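Long-range contacts in uncharacterized protein (Bacteroides caccae, PDB 3NO2), which is of unknown function but folds as a six-bladed beta-propeller related to the Mal s 1 allergen family: residues C77-T81 with V92-G96; E117-E121 with L142-S146; G209-F213 with H243-V247. One frame throughout, in Å; residues are numbered along the deposited sequence. Where two conformers were deposited one is given.

Interaction 1. Residues C77-T81 with V92-G96; sequences CEMQT and VAWCG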
loop_
_atom_site.group_PDB
_atom_site.type_symbol
_atom_site.label_atom_id
_atom_site.label_comp_id
_atom_site.label_asym_id
_atom_site.label_seq_id
_atom_site.Cartn_x
_atom_site.Cartn_y
_atom_site.Cartn_z
ATOM N N CYS A 77 5.347 16.004 9.064
ATOM C CA CYS A 77 4.306 15.241 8.349
ATOM C C CYS A 77 4.963 14.003 7.772
ATOM O O CYS A 77 6.196 13.916 7.677
ATOM C CB CYS A 77 3.658 16.070 7.251
ATOM S SG CYS A 77 2.636 17.464 7.845
ATOM N N GLU A 78 4.159 13.029 7.370
ATOM C CA GLU A 78 4.681 11.811 6.761
ATOM C C GLU A 78 3.885 11.488 5.514
ATOM O O GLU A 78 2.698 11.077 5.547
ATOM C CB GLU A 78 4.616 10.632 7.720
ATOM C CG GLU A 78 5.413 10.818 9.001
ATOM C CD GLU A 78 5.510 9.554 9.834
ATOM O OE1 GLU A 78 5.052 8.486 9.408
ATOM O OE2 GLU A 78 6.092 9.660 10.951
HETATM N N MSE A 79 4.538 11.589 4.357
HETATM C CA MSE A 79 3.944 11.201 3.091
HETATM C C MSE A 79 4.003 9.679 3.013
HETATM O O MSE A 79 5.083 9.094 2.859
HETATM C CB MSE A 79 4.763 11.805 1.945
HETATM C CG MSE A 79 4.082 11.651 0.628
HETATM SE SE MSE A 79 2.702 12.975 0.232
HETATM C CE MSE A 79 3.828 14.380 -0.384
ATOM N N GLN A 80 2.836 9.044 3.069
ATOM C CA GLN A 80 2.747 7.597 3.145
ATOM C C GLN A 80 1.901 6.962 2.050
ATOM O O GLN A 80 2.020 5.753 1.872
ATOM C CB GLN A 80 2.219 7.136 4.498
ATOM C CG GLN A 80 3.118 7.475 5.680
ATOM C CD GLN A 80 4.296 6.566 5.877
ATOM O OE1 GLN A 80 4.580 5.699 5.077
ATOM N NE2 GLN A 80 5.031 6.801 6.954
ATOM N N THR A 81 1.064 7.725 1.335
ATOM C CA THR A 81 0.297 7.262 0.205
ATOM C C THR A 81 0.932 7.719 -1.084
ATOM O O THR A 81 1.338 8.868 -1.205
ATOM C CB THR A 81 -1.132 7.856 0.256
ATOM O OG1 THR A 81 -1.852 7.397 1.410
ATOM C CG2 THR A 81 -1.963 7.534 -0.981
ATOM N N VAL A 92 -1.396 11.183 -3.831
ATOM C CA VAL A 92 -0.431 11.120 -2.733
ATOM C C VAL A 92 -1.059 11.694 -1.485
ATOM O O VAL A 92 -2.021 12.458 -1.556
ATOM C CB VAL A 92 0.873 11.828 -3.068
ATOM C CG1 VAL A 92 1.558 11.215 -4.324
ATOM C CG2 VAL A 92 0.689 13.361 -3.214
ATOM N N ALA A 93 -0.539 11.396 -0.309
ATOM C CA ALA A 93 -1.115 11.915 0.923
ATOM C C ALA A 93 -0.111 11.872 2.065
ATOM O O ALA A 93 0.670 10.925 2.155
ATOM C CB ALA A 93 -2.415 11.157 1.340
ATOM N N TRP A 94 -0.207 12.866 2.953
ATOM C CA TRP A 94 0.599 12.913 4.147
ATOM C C TRP A 94 -0.232 12.938 5.414
ATOM O O TRP A 94 -1.256 13.614 5.542
ATOM C CB TRP A 94 1.636 14.046 4.122
ATOM C CG TRP A 94 1.170 15.457 4.237
ATOM C CD1 TRP A 94 0.671 16.104 5.329
ATOM C CD2 TRP A 94 1.239 16.447 3.194
ATOM N NE1 TRP A 94 0.417 17.418 5.033
ATOM C CE2 TRP A 94 0.775 17.653 3.734
ATOM C CE3 TRP A 94 1.672 16.416 1.874
ATOM C CZ2 TRP A 94 0.720 18.831 2.976
ATOM C CZ3 TRP A 94 1.641 17.614 1.121
ATOM C CH2 TRP A 94 1.147 18.773 1.688
ATOM N N CYS A 95 0.261 12.179 6.393
ATOM C CA CYS A 95 -0.178 12.246 7.767
ATOM C C CYS A 95 0.285 13.538 8.378
ATOM O O CYS A 95 1.408 13.991 8.101
ATOM C CB CYS A 95 0.417 11.082 8.557
ATOM S SG CYS A 95 0.047 9.454 7.774
ATOM N N GLY A 96 -0.550 14.147 9.197
ATOM C CA GLY A 96 -0.181 15.410 9.848
ATOM C C GLY A 96 -1.392 16.082 10.439
ATOM O O GLY A 96 -2.383 15.433 10.835
#
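E78 and C95 pair through both backbone amides, E78 N to C95 O at 3.0 Å and C95 N to E78 O at 2.8 Å. Two residues on, the strands slip by one: A93 O takes Q80 N at 3.0 Å and, more weakly, T81 N, a classic beta bulge, while A93 N returns a bond to T81 O. W94 shares a face with M79 and, in the conformer given, one of two, also meets C77 SG, which lies obliquely 3.5 Å from W94 CD1. The selenomethionine M79, bent at chi2 and chi3 (both 82°), brings SE and CE in at the rim of the six-membered ring, with CE 3.7 Å from W94 CE3, and lays SE against V92 CB. The other face carries E78, T81, A93 and C95, and here T81 CB packs on A93 CB at 3.7 Å. Q80 NE2 bonds E78 OE1 within the amide plane of Q80, meeting the carboxylate on its anti side, 28° out of plane; H124 also holds E78 OE1, while E38 and N40 grip the Q80 amide. The pair is the hairpin 78-84/90-95, the first two strands of a four-stranded propeller blade, with strand 99-104 bonded along the far side of 90-95.

Interaction 2. Residues E117-E121 with L142-S146; sequences ETGIE and LFATS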
loop_
_atom_site.group_PDB
_atom_site.type_symbol
_atom_site.label_atom_id
_atom_site.label_comp_id
_atom_site.label_asym_id
_atom_site.label_seq_id
_atom_site.Cartn_x
_atom_site.Cartn_y
_atom_site.Cartn_z
ATOM N N GLU A 117 -8.738 16.474 9.569
ATOM C CA GLU A 117 -8.122 16.186 10.847
ATOM C C GLU A 117 -8.679 14.891 11.430
ATOM O O GLU A 117 -9.907 14.673 11.530
ATOM C CB GLU A 117 -8.325 17.353 11.815
ATOM C CG GLU A 117 -7.783 17.117 13.208
ATOM C CD GLU A 117 -6.301 16.721 13.235
ATOM O OE1 GLU A 117 -5.530 17.376 12.553
ATOM O OE2 GLU A 117 -5.974 15.723 13.931
ATOM N N THR A 118 -7.755 13.995 11.777
ATOM C CA THR A 118 -8.103 12.682 12.285
ATOM C C THR A 118 -8.317 12.650 13.775
ATOM O O THR A 118 -8.904 11.689 14.275
ATOM C CB THR A 118 -6.991 11.649 11.991
ATOM O OG1 THR A 118 -5.748 12.053 12.594
ATOM C CG2 THR A 118 -6.815 11.440 10.463
ATOM N N GLY A 119 -7.753 13.605 14.471
ATOM C CA GLY A 119 -7.766 13.560 15.947
ATOM C C GLY A 119 -6.619 12.727 16.524
ATOM O O GLY A 119 -6.449 12.671 17.757
ATOM N N ILE A 120 -5.788 12.121 15.689
ATOM C CA ILE A 120 -4.698 11.239 16.128
ATOM C C ILE A 120 -3.421 12.063 16.174
ATOM O O ILE A 120 -2.963 12.568 15.144
ATOM C CB ILE A 120 -4.554 10.056 15.168
ATOM C CG1 ILE A 120 -5.798 9.185 15.231
ATOM C CG2 ILE A 120 -3.295 9.254 15.446
ATOM C CD1 ILE A 120 -5.917 8.181 14.058
ATOM N N GLU A 121 -2.840 12.224 17.355
ATOM C CA GLU A 121 -1.745 13.162 17.559
ATOM C C GLU A 121 -0.481 12.843 16.740
ATOM O O GLU A 121 0.031 13.713 16.017
ATOM C CB GLU A 121 -1.450 13.298 19.060
ATOM C CG GLU A 121 -0.235 14.188 19.360
ATOM C CD GLU A 121 -0.203 14.768 20.793
ATOM O OE1 GLU A 121 -1.117 14.527 21.585
ATOM O OE2 GLU A 121 0.735 15.505 21.062
ATOM N N LEU A 142 -6.928 3.847 9.433
ATOM C CA LEU A 142 -6.170 4.489 10.513
ATOM C C LEU A 142 -5.710 3.498 11.543
ATOM O O LEU A 142 -6.478 2.680 12.033
ATOM C CB LEU A 142 -7.004 5.577 11.197
ATOM C CG LEU A 142 -7.409 6.755 10.296
ATOM C CD1 LEU A 142 -8.502 7.612 11.027
ATOM C CD2 LEU A 142 -6.214 7.626 9.900
ATOM N N PHE A 143 -4.424 3.583 11.865
ATOM C CA PHE A 143 -3.782 2.706 12.837
ATOM C C PHE A 143 -4.325 2.907 14.253
ATOM O O PHE A 143 -4.802 1.967 14.883
ATOM C CB PHE A 143 -2.280 2.952 12.923
ATOM C CG PHE A 143 -1.408 2.324 11.843
ATOM C CD1 PHE A 143 -1.866 1.911 10.621
ATOM C CD2 PHE A 143 -0.062 2.155 12.131
ATOM C CE1 PHE A 143 -0.970 1.341 9.702
ATOM C CE2 PHE A 143 0.810 1.609 11.206
ATOM C CZ PHE A 143 0.348 1.234 9.990
ATOM N N ALA A 144 -4.223 4.123 14.782
ATOM C CA ALA A 144 -4.400 4.323 16.224
ATOM C C ALA A 144 -5.780 3.841 16.651
ATOM O O ALA A 144 -5.919 3.226 17.714
ATOM C CB ALA A 144 -4.255 5.801 16.612
ATOM N N THR A 145 -6.805 4.121 15.843
ATOM C CA THR A 145 -8.228 3.924 16.150
ATOM C C THR A 145 -8.791 2.691 15.431
ATOM O O THR A 145 -10.001 2.412 15.568
ATOM C CB THR A 145 -9.013 5.157 15.782
ATOM O OG1 THR A 145 -8.720 5.459 14.388
ATOM C CG2 THR A 145 -8.570 6.371 16.589
ATOM N N SER A 146 -7.968 1.909 14.737
ATOM C CA SER A 146 -8.377 0.696 14.035
ATOM C C SER A 146 -9.659 0.858 13.247
ATOM O O SER A 146 -10.626 0.149 13.525
ATOM C CB SER A 146 -8.580 -0.475 15.010
ATOM O OG SER A 146 -7.442 -0.617 15.839
#
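I120 reaches A144, T145 and L142 because its CG1 stands anti to the carbonyl carbon (chi1 -65°) and its chain then runs out extended (chi2 165°), which carries CD1 across to L142 CB and T145. L142 is built the same way, with chi1 -63° and an extended chi2, and its two methyls fork toward the 117-121 loop. The I120 branches divide the work. CG2 sits against A144 CB at 3.8 Å, and CD1 touches the same methyl while also lying 4.0 Å from L142 CB. T145 closes the group, its OG1 3.9 Å from I120 CD1 and its CG2 only a little farther away; the two side chains meet at a slant. T145 OG1 bonds E147; against the I120 methyl it only packs. Next to this cluster T118 CG2 meets L142 CD2 at 3.9 Å.

The two backbones stay well apart, 6.9 Å between the CA atoms of I120 and A144, and the contact across them is van der Waals packing. Each loop is shaped from within. T118 OG1 accepts I120 N at 3.1 Å in an ST turn, which ties the isoleucine backbone to the threonine two residues earlier. E117 OE2 takes G119 N at 2.8 Å, and H97 holds the other carboxylate oxygen, E117 OE1. Across the contact a type I turn from F143 to S146, closed by S146 N to F143 O, presents A144 and T145 to I120. R149 bonds T118 O and Q126 bonds I120 O, adding polar links from the 117-121 loop to its surroundings. This is loop packing at a beta-propeller blade junction: the linker after strand 110-116 lies against the hairpin turn joining strands 138-142 and 147-151 of the next blade.

Interaction 3. Residues G209-F213 with H243-V247; sequences GVQLF and HPQLV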
loop_
_atom_site.group_PDB
_atom_site.type_symbol
_atom_site.label_atom_id
_atom_site.label_comp_id
_atom_site.label_asym_id
_atom_site.label_seq_id
_atom_site.Cartn_x
_atom_site.Cartn_y
_atom_site.Cartn_z
ATOM N N GLY A 209 -0.531 -22.035 3.442
ATOM C CA GLY A 209 0.865 -21.897 3.113
ATOM C C GLY A 209 1.630 -20.712 3.639
ATOM O O GLY A 209 2.777 -20.465 3.254
ATOM N N VAL A 210 1.018 -19.917 4.535
ATOM C CA VAL A 210 1.724 -18.752 5.060
ATOM C C VAL A 210 1.193 -18.351 6.452
ATOM O O VAL A 210 -0.022 -18.283 6.660
ATOM C CB VAL A 210 1.678 -17.544 4.095
ATOM C CG1 VAL A 210 0.258 -17.151 3.760
ATOM C CG2 VAL A 210 2.434 -16.314 4.635
ATOM N N GLN A 211 2.099 -18.102 7.373
ATOM C CA GLN A 211 1.767 -17.407 8.626
ATOM C C GLN A 211 1.775 -15.909 8.264
ATOM O O GLN A 211 2.790 -15.387 7.768
ATOM C CB GLN A 211 2.806 -17.677 9.716
ATOM C CG GLN A 211 2.502 -16.869 10.987
ATOM C CD GLN A 211 3.508 -17.063 12.126
ATOM O OE1 GLN A 211 4.316 -18.032 12.120
ATOM N NE2 GLN A 211 3.462 -16.168 13.133
ATOM N N LEU A 212 0.681 -15.221 8.544
ATOM C CA LEU A 212 0.562 -13.773 8.311
ATOM C C LEU A 212 1.104 -13.005 9.491
ATOM O O LEU A 212 0.721 -13.257 10.640
ATOM C CB LEU A 212 -0.870 -13.378 8.044
ATOM C CG LEU A 212 -1.511 -14.003 6.778
ATOM C CD1 LEU A 212 -3.009 -13.674 6.672
ATOM C CD2 LEU A 212 -0.754 -13.590 5.487
ATOM N N PHE A 213 2.045 -12.111 9.185
ATOM C CA PHE A 213 2.644 -11.197 10.167
ATOM C C PHE A 213 1.891 -9.862 10.083
ATOM O O PHE A 213 0.712 -9.833 10.422
ATOM C CB PHE A 213 4.143 -11.124 9.904
ATOM C CG PHE A 213 4.845 -12.412 10.248
ATOM C CD1 PHE A 213 5.303 -12.615 11.543
ATOM C CD2 PHE A 213 4.936 -13.450 9.381
ATOM C CE1 PHE A 213 5.915 -13.842 11.907
ATOM C CE2 PHE A 213 5.543 -14.644 9.752
ATOM C CZ PHE A 213 6.017 -14.828 10.981
ATOM N N HIS A 243 9.662 -17.421 6.457
ATOM C CA HIS A 243 8.329 -16.929 6.183
ATOM C C HIS A 243 8.387 -15.983 4.997
ATOM O O HIS A 243 9.233 -15.102 4.960
ATOM C CB HIS A 243 7.803 -16.175 7.388
ATOM C CG HIS A 243 7.762 -17.018 8.616
ATOM N ND1 HIS A 243 6.838 -18.015 8.771
ATOM C CD2 HIS A 243 8.572 -17.058 9.700
ATOM C CE1 HIS A 243 7.053 -18.623 9.932
ATOM N NE2 HIS A 243 8.091 -18.057 10.512
ATOM N N PRO A 244 7.564 -16.221 3.985
ATOM C CA PRO A 244 7.686 -15.417 2.775
ATOM C C PRO A 244 7.398 -13.936 2.979
ATOM O O PRO A 244 6.485 -13.542 3.720
ATOM C CB PRO A 244 6.646 -16.021 1.834
ATOM C CG PRO A 244 5.645 -16.691 2.739
ATOM C CD PRO A 244 6.470 -17.214 3.889
ATOM N N GLN A 245 8.200 -13.120 2.307
ATOM C CA GLN A 245 7.973 -11.701 2.264
ATOM C C GLN A 245 6.734 -11.321 1.477
ATOM O O GLN A 245 6.076 -10.290 1.749
ATOM C CB GLN A 245 9.161 -10.957 1.680
ATOM C CG GLN A 245 10.447 -10.958 2.483
ATOM C CD GLN A 245 11.105 -12.310 2.611
ATOM O OE1 GLN A 245 11.191 -13.037 1.609
ATOM N NE2 GLN A 245 11.555 -12.678 3.820
ATOM N N LEU A 246 6.386 -12.118 0.492
ATOM C CA LEU A 246 5.361 -11.809 -0.479
ATOM C C LEU A 246 4.782 -13.149 -0.938
ATOM O O LEU A 246 5.524 -14.078 -1.226
ATOM C CB LEU A 246 5.957 -11.034 -1.659
ATOM C CG LEU A 246 5.031 -10.791 -2.821
ATOM C CD1 LEU A 246 3.896 -9.848 -2.410
ATOM C CD2 LEU A 246 5.798 -10.228 -4.059
ATOM N N VAL A 247 3.445 -13.264 -0.943
ATOM C CA VAL A 247 2.766 -14.431 -1.502
ATOM C C VAL A 247 1.753 -14.014 -2.526
ATOM O O VAL A 247 1.177 -12.910 -2.468
ATOM C CB VAL A 247 2.078 -15.307 -0.417
ATOM C CG1 VAL A 247 3.107 -15.860 0.577
ATOM C CG2 VAL A 247 0.961 -14.564 0.313
HETATM O O HOH W 1 5.041 -19.090 6.805
#
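V210 starts the contact along the 209-213 loop: its CG1 takes the place between the backbone N and the carbonyl carbon (chi1 57°), leaving CG2 anti to N and aimed at P244 CG, 3.7 Å away, and at V247 CG1, 4.1 Å away. V210 crosses both P244 and V247 at a slant, and V255 and N230 also touch it, so this valine is buried where the loop lies against the blade. Its neighbour Q211 uses both backbone and side chain. Q211 N gives its hydrogen to a water at 3.2 Å, and the same water lies in the plane of the H243 ring, 2.9 Å from H243 ND1, so one water bridges the two segments. The extended Q211 side chain brings OE1 to 3.6 Å from H243 CE1, with the amide plane turned 75° from the imidazole.

This loop links the blade that ends with strand 198-203 to the one that opens with strand 214-220, and it packs on the segment leading into strand 246-249, the third strand of that later blade of the six-bladed propeller. N230, on strand 226-231, ties the two together by bonding Q211 O and P244 O through its amide nitrogen and F213 N through its amide oxygen.

F213 forms an edge-to-face, T-shaped stack: its ring edge points at the face of H243, planes 64° apart and centroids 4.8 Å apart. F213 CZ stands over the middle of the imidazole, while F213 CE2 comes within 3.4 Å of H243 CG. D235 and A238 also touch the phenyl ring.

Overall arrangement
The three contacts follow one another along the chain in blade order, each closing before the next opens, while strand 270-274 closes the ring against 6-10. Interactions 1 and 2 are neighbours, centres 13 Å apart, and touch where G96 approaches E117. Interaction 1 is pairing inside the blade that runs from strand 78-84 to strand 110-116; interaction 2 packs the linker leaving that blade on the following one. Interaction 3 packs the linker into the blade opening with strand 214-220 against the approach to that blade's third strand. Its centre is about 27 Å from that of interaction 1, on the opposite side of the chain's centre, and about 28 Å from that of interaction 2.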